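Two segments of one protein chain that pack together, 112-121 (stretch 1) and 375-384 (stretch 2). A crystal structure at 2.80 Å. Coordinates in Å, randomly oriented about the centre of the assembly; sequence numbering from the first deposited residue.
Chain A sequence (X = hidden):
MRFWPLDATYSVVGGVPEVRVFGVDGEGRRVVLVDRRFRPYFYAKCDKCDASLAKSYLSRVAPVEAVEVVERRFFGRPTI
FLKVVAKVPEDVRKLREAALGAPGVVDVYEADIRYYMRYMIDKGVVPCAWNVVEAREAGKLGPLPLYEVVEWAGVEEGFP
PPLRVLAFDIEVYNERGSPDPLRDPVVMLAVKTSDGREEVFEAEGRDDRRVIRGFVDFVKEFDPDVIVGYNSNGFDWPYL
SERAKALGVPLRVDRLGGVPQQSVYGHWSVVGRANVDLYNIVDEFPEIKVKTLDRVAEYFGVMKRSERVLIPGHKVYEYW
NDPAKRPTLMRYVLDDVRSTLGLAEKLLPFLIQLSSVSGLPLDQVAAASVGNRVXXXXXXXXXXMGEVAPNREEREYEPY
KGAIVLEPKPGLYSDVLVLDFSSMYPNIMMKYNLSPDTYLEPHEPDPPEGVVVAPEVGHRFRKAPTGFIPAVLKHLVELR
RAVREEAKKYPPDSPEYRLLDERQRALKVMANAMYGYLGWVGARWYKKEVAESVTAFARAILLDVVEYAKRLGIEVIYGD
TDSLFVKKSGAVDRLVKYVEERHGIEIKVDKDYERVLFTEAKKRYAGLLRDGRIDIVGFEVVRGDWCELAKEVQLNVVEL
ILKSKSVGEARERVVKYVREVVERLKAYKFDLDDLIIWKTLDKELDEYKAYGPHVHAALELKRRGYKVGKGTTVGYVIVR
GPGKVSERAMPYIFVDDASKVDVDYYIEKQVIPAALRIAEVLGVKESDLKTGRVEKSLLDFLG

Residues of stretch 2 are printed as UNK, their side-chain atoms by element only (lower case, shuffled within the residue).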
# COMPACT_ATOMS: atom_id res chain seq x y z
N ASP A 112 -6.38 -0.69 -22.80
CA ASP A 112 -6.64 -1.34 -21.52
C ASP A 112 -6.81 -0.34 -20.38
O ASP A 112 -6.53 -0.65 -19.23
CB ASP A 112 -5.52 -2.32 -21.19
CG ASP A 112 -4.17 -1.65 -21.06
OD1 ASP A 112 -3.93 -0.65 -21.78
OD2 ASP A 112 -3.35 -2.11 -20.24
N ILE A 113 -7.28 0.87 -20.69
CA ILE A 113 -7.49 1.89 -19.66
C ILE A 113 -8.95 1.80 -19.22
O ILE A 113 -9.86 1.93 -20.03
CB ILE A 113 -7.16 3.30 -20.18
CG1 ILE A 113 -5.64 3.58 -20.14
CG2 ILE A 113 -7.90 4.36 -19.38
CD1 ILE A 113 -4.79 2.67 -21.00
N ARG A 114 -9.16 1.55 -17.92
CA ARG A 114 -10.52 1.36 -17.42
C ARG A 114 -11.33 2.64 -17.62
O ARG A 114 -10.82 3.76 -17.52
CB ARG A 114 -10.50 0.93 -15.95
CG ARG A 114 -10.08 1.97 -14.95
CD ARG A 114 -10.04 1.36 -13.55
NE ARG A 114 -8.90 0.46 -13.39
CZ ARG A 114 -7.89 0.68 -12.55
NH1 ARG A 114 -7.89 1.76 -11.78
NH2 ARG A 114 -6.89 -0.18 -12.47
N TYR A 115 -12.62 2.45 -17.93
CA TYR A 115 -13.42 3.49 -18.56
C TYR A 115 -13.54 4.74 -17.69
O TYR A 115 -13.32 5.86 -18.17
CB TYR A 115 -14.80 2.92 -18.90
CG TYR A 115 -15.74 3.90 -19.56
CD1 TYR A 115 -15.45 4.45 -20.80
CD2 TYR A 115 -16.95 4.25 -18.96
CE1 TYR A 115 -16.32 5.34 -21.41
CE2 TYR A 115 -17.82 5.13 -19.56
CZ TYR A 115 -17.50 5.67 -20.79
OH TYR A 115 -18.37 6.55 -21.39
N TYR A 116 -13.89 4.58 -16.41
CA TYR A 116 -14.11 5.78 -15.59
C TYR A 116 -12.81 6.50 -15.25
O TYR A 116 -12.85 7.68 -14.90
CB TYR A 116 -14.89 5.43 -14.32
CG TYR A 116 -14.16 4.60 -13.28
CD1 TYR A 116 -13.91 3.25 -13.49
CD2 TYR A 116 -13.76 5.17 -12.08
CE1 TYR A 116 -13.26 2.49 -12.53
CE2 TYR A 116 -13.11 4.42 -11.12
CZ TYR A 116 -12.86 3.08 -11.35
OH TYR A 116 -12.21 2.33 -10.40
N MET A 117 -11.66 5.82 -15.34
CA MET A 117 -10.38 6.53 -15.26
C MET A 117 -10.08 7.27 -16.57
O MET A 117 -9.52 8.36 -16.55
CB MET A 117 -9.25 5.57 -14.92
CG MET A 117 -9.27 5.05 -13.49
SD MET A 117 -9.11 6.37 -12.28
CE MET A 117 -7.54 7.08 -12.75
N ARG A 118 -10.44 6.66 -17.70
CA ARG A 118 -10.33 7.34 -18.99
C ARG A 118 -11.09 8.66 -18.98
O ARG A 118 -10.59 9.68 -19.47
CB ARG A 118 -10.87 6.43 -20.10
CG ARG A 118 -10.72 6.97 -21.51
CD ARG A 118 -9.34 6.72 -22.08
NE ARG A 118 -8.40 7.79 -21.79
CZ ARG A 118 -7.13 7.79 -22.16
NH1 ARG A 118 -6.64 6.76 -22.84
NH2 ARG A 118 -6.34 8.81 -21.86
N TYR A 119 -12.31 8.66 -18.44
CA TYR A 119 -13.12 9.87 -18.41
C TYR A 119 -12.46 10.97 -17.59
O TYR A 119 -12.35 12.12 -18.04
CB TYR A 119 -14.51 9.56 -17.87
CG TYR A 119 -15.41 10.77 -17.75
CD1 TYR A 119 -16.14 11.22 -18.85
CD2 TYR A 119 -15.53 11.45 -16.55
CE1 TYR A 119 -16.95 12.33 -18.74
CE2 TYR A 119 -16.34 12.56 -16.44
CZ TYR A 119 -17.05 13.00 -17.54
OH TYR A 119 -17.87 14.10 -17.43
N MET A 120 -12.03 10.64 -16.37
CA MET A 120 -11.47 11.67 -15.49
C MET A 120 -10.16 12.21 -16.04
O MET A 120 -9.86 13.40 -15.89
CB MET A 120 -11.28 11.11 -14.08
CG MET A 120 -12.60 10.82 -13.36
SD MET A 120 -12.41 10.43 -11.61
CE MET A 120 -11.19 9.13 -11.68
N ILE A 121 -9.35 11.35 -16.66
CA ILE A 121 -8.12 11.81 -17.30
C ILE A 121 -8.43 12.79 -18.43
O ILE A 121 -7.88 13.89 -18.50
CB ILE A 121 -7.29 10.62 -17.80
CG1 ILE A 121 -6.62 9.91 -16.62
CG2 ILE A 121 -6.25 11.07 -18.82
CD1 ILE A 121 -5.89 8.63 -17.01
N UNK A 375 2.06 5.23 -12.33
CA UNK A 375 1.71 5.06 -13.73
C UNK A 375 0.38 5.73 -14.07
O UNK A 375 0.20 6.23 -15.18
c UNK A 375 2.27 1.88 -15.83
c UNK A 375 1.80 3.30 -15.56
o UNK A 375 1.48 0.94 -15.60
o UNK A 375 3.42 1.71 -16.27
c UNK A 375 1.68 3.58 -14.09
N UNK A 376 -0.57 5.74 -13.13
CA UNK A 376 -1.81 6.47 -13.34
C UNK A 376 -1.61 7.98 -13.32
O UNK A 376 -2.41 8.71 -13.91
c UNK A 376 -5.78 2.74 -14.65
c UNK A 376 -3.58 4.80 -12.65
c UNK A 376 -4.92 5.43 -14.79
c UNK A 376 -5.79 4.90 -15.73
c UNK A 376 -4.46 4.60 -13.76
c UNK A 376 -6.21 3.57 -15.65
c UNK A 376 -2.86 6.07 -12.30
c UNK A 376 -4.90 3.27 -13.71
c UNK A 376 -3.51 3.61 -12.00
n UNK A 376 -4.31 2.68 -12.63
N UNK A 377 -0.56 8.46 -12.65
CA UNK A 377 -0.21 9.87 -12.74
C UNK A 377 0.37 10.19 -14.12
O UNK A 377 -0.03 11.18 -14.75
s UNK A 377 2.08 12.16 -10.11
c UNK A 377 0.79 10.24 -11.64
c UNK A 377 3.60 11.33 -10.55
c UNK A 377 1.05 11.74 -11.53
N UNK A 378 1.33 9.38 -14.58
CA UNK A 378 1.97 9.65 -15.86
C UNK A 378 0.99 9.57 -17.02
O UNK A 378 1.13 10.31 -18.00
c UNK A 378 4.85 10.22 -15.10
c UNK A 378 4.29 8.81 -15.09
c UNK A 378 3.13 8.67 -16.08
c UNK A 378 5.38 7.79 -15.38
N UNK A 379 -0.02 8.69 -16.93
CA UNK A 379 -1.06 8.66 -17.94
C UNK A 379 -1.83 9.98 -17.98
O UNK A 379 -2.19 10.46 -19.06
c UNK A 379 -1.16 5.88 -19.36
c UNK A 379 -2.78 5.17 -17.60
c UNK A 379 -1.61 6.07 -17.93
c UNK A 379 -2.04 7.51 -17.68
N UNK A 380 -2.07 10.57 -16.81
CA UNK A 380 -2.76 11.85 -16.76
C UNK A 380 -1.91 12.96 -17.36
O UNK A 380 -2.40 13.79 -18.12
c UNK A 380 -6.93 12.54 -13.14
c UNK A 380 -4.67 13.34 -13.71
n UNK A 380 -7.44 13.74 -13.39
c UNK A 380 -3.14 12.18 -15.31
c UNK A 380 -4.27 13.18 -15.17
n UNK A 380 -7.73 11.56 -12.74
n UNK A 380 -5.63 12.33 -13.28
N UNK A 381 -0.62 12.98 -17.02
CA UNK A 381 0.29 13.95 -17.63
C UNK A 381 0.45 13.70 -19.12
O UNK A 381 0.49 14.65 -19.91
o UNK A 381 2.01 17.11 -12.27
c UNK A 381 1.64 14.99 -13.29
c UNK A 381 2.03 16.12 -15.78
c UNK A 381 1.66 13.90 -16.94
c UNK A 381 1.92 16.33 -13.40
c UNK A 381 1.56 14.21 -14.43
c UNK A 381 2.12 16.90 -14.64
c UNK A 381 1.75 14.76 -15.69
N UNK A 382 0.56 12.43 -19.52
CA UNK A 382 0.72 12.11 -20.94
C UNK A 382 -0.44 12.63 -21.78
O UNK A 382 -0.24 12.99 -22.95
c UNK A 382 0.88 10.60 -21.12
N UNK A 383 -1.65 12.66 -21.22
CA UNK A 383 -2.79 13.15 -21.99
C UNK A 383 -2.67 14.65 -22.25
O UNK A 383 -2.75 15.09 -23.40
c UNK A 383 -5.75 12.69 -23.16
c UNK A 383 -4.10 12.84 -21.26
c UNK A 383 -6.85 13.15 -23.87
c UNK A 383 -5.98 14.49 -21.62
c UNK A 383 -5.31 13.35 -22.02
o UNK A 383 -8.59 14.75 -24.15
c UNK A 383 -7.07 14.96 -22.32
c UNK A 383 -7.50 14.29 -23.44
N UNK A 384 -2.48 15.45 -21.20
CA UNK A 384 -2.42 16.89 -21.37
C UNK A 384 -1.17 17.35 -22.10
O UNK A 384 -1.08 18.53 -22.47
c UNK A 384 -7.42 18.05 -20.00
c UNK A 384 -4.98 17.81 -20.14
n UNK A 384 -6.26 17.71 -19.46
c UNK A 384 -2.50 17.59 -20.01
n UNK A 384 -7.45 18.51 -21.25
c UNK A 384 -3.81 17.37 -19.28
n UNK A 384 -8.55 17.93 -19.32

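Position 375 opens the helical stretch with three side-chain carbons, the third carrying two oxygens. That is a carboxylate after two methylenes, so the residue is Glu375. It is out of reach of stretch 1, and its OE2 is hydrogen-bonded elsewhere in the structure.

Position 376 holds one carbon followed by fused five- and six-membered rings with eight carbons and one nitrogen, which touch Ile113, Arg114, Met117 and Ile121: an indole, hence Trp376. Its CA-to-CB bond points sideways, yet the ring reaches into stretch 1. Met117 covers one face, with CB of Met117 3.6 Å from CZ3 of Trp376 and CE of Met117 4.2 Å from the centroid of the six-membered ring of Trp376, an off-centre CH-pi contact. Ile113 and Ile121 meet the ring edge, CG2 of Ile113 lying 4.2 Å from CH2 of Trp376 and CD1 of Ile121 3.9 Å from CZ3 of Trp376. Arg114, the N-cap residue, brings its CZ to 3.6 Å from CZ2 of Trp376, so that the indole carbon lies over a face of the guanidinium.

At 377 the chain runs unbranched, two carbons, a sulfur and a carbon, which identifies Met377; it points away from the contact. Position 378 has four carbons forked at the second, Leu378, and it too is out of reach.

Position 379 repeats the four forked carbons but points toward stretch 1, where it touches Ile113 and Ile121: a second leucine, Leu379. Its CD1 lies 4.1 Å from CG1 of Ile113, and its CB lies 4.1 Å from CD1 of Ile121.

Position 380 has three carbons, a nitrogen, then a carbon bearing two more nitrogens, and reaches Met117, Met120 and Ile121; it is Arg380. The guanidinium lays one face over Ile121, whose CG1 is 4.2 Å from NE of Arg380. Its NH1 stands 3.5 Å from O of Met120, and its NH2 3.8 Å from CB of Met120.

Position 381 is one carbon and a six-carbon ring with one oxygen, Tyr381, turned away. Position 382 has a single carbon, Ala382, and makes no contact.

Position 383 repeats the phenol but points toward stretch 1, meeting Arg118 and Ile121: Tyr383. CG2 of Ile121 packs 3.7 Å from CB of Tyr383, while NH2 of Arg118 approaches CD1 of Tyr383 at 4.1 Å.

Position 384 again has three carbons, a nitrogen and a carbon with two nitrogens, and nears Ile121: Arg384. It is exposed, and its NH2 comes only to 4.2 Å from O of Ile121.

The rule here is a knob in a hole. Ile121 sits among Trp376, Leu379, Arg380 and Tyr383, positions spaced to line one side of a helix, while Met377 and Tyr381 point away. The axes cross at -46° and approach to 10.3 Å; at one end CA of Ile121 and CA of Arg380 are 5.4 Å apart, whereas CA of Met117 and CA of Trp376 stand 8.8 Å apart, a wider gap that the indole fills. No clear hydrogen bond joins the stretches. Apolar residues supply most of the 588 Å² buried, Ile121 and Trp376 the largest shares, with the guanidiniums of Arg114 and Arg380 each offering a flat face, to Trp376 and Ile121 respectively.

Stretch 2 375-384: EWMLLRYAYR
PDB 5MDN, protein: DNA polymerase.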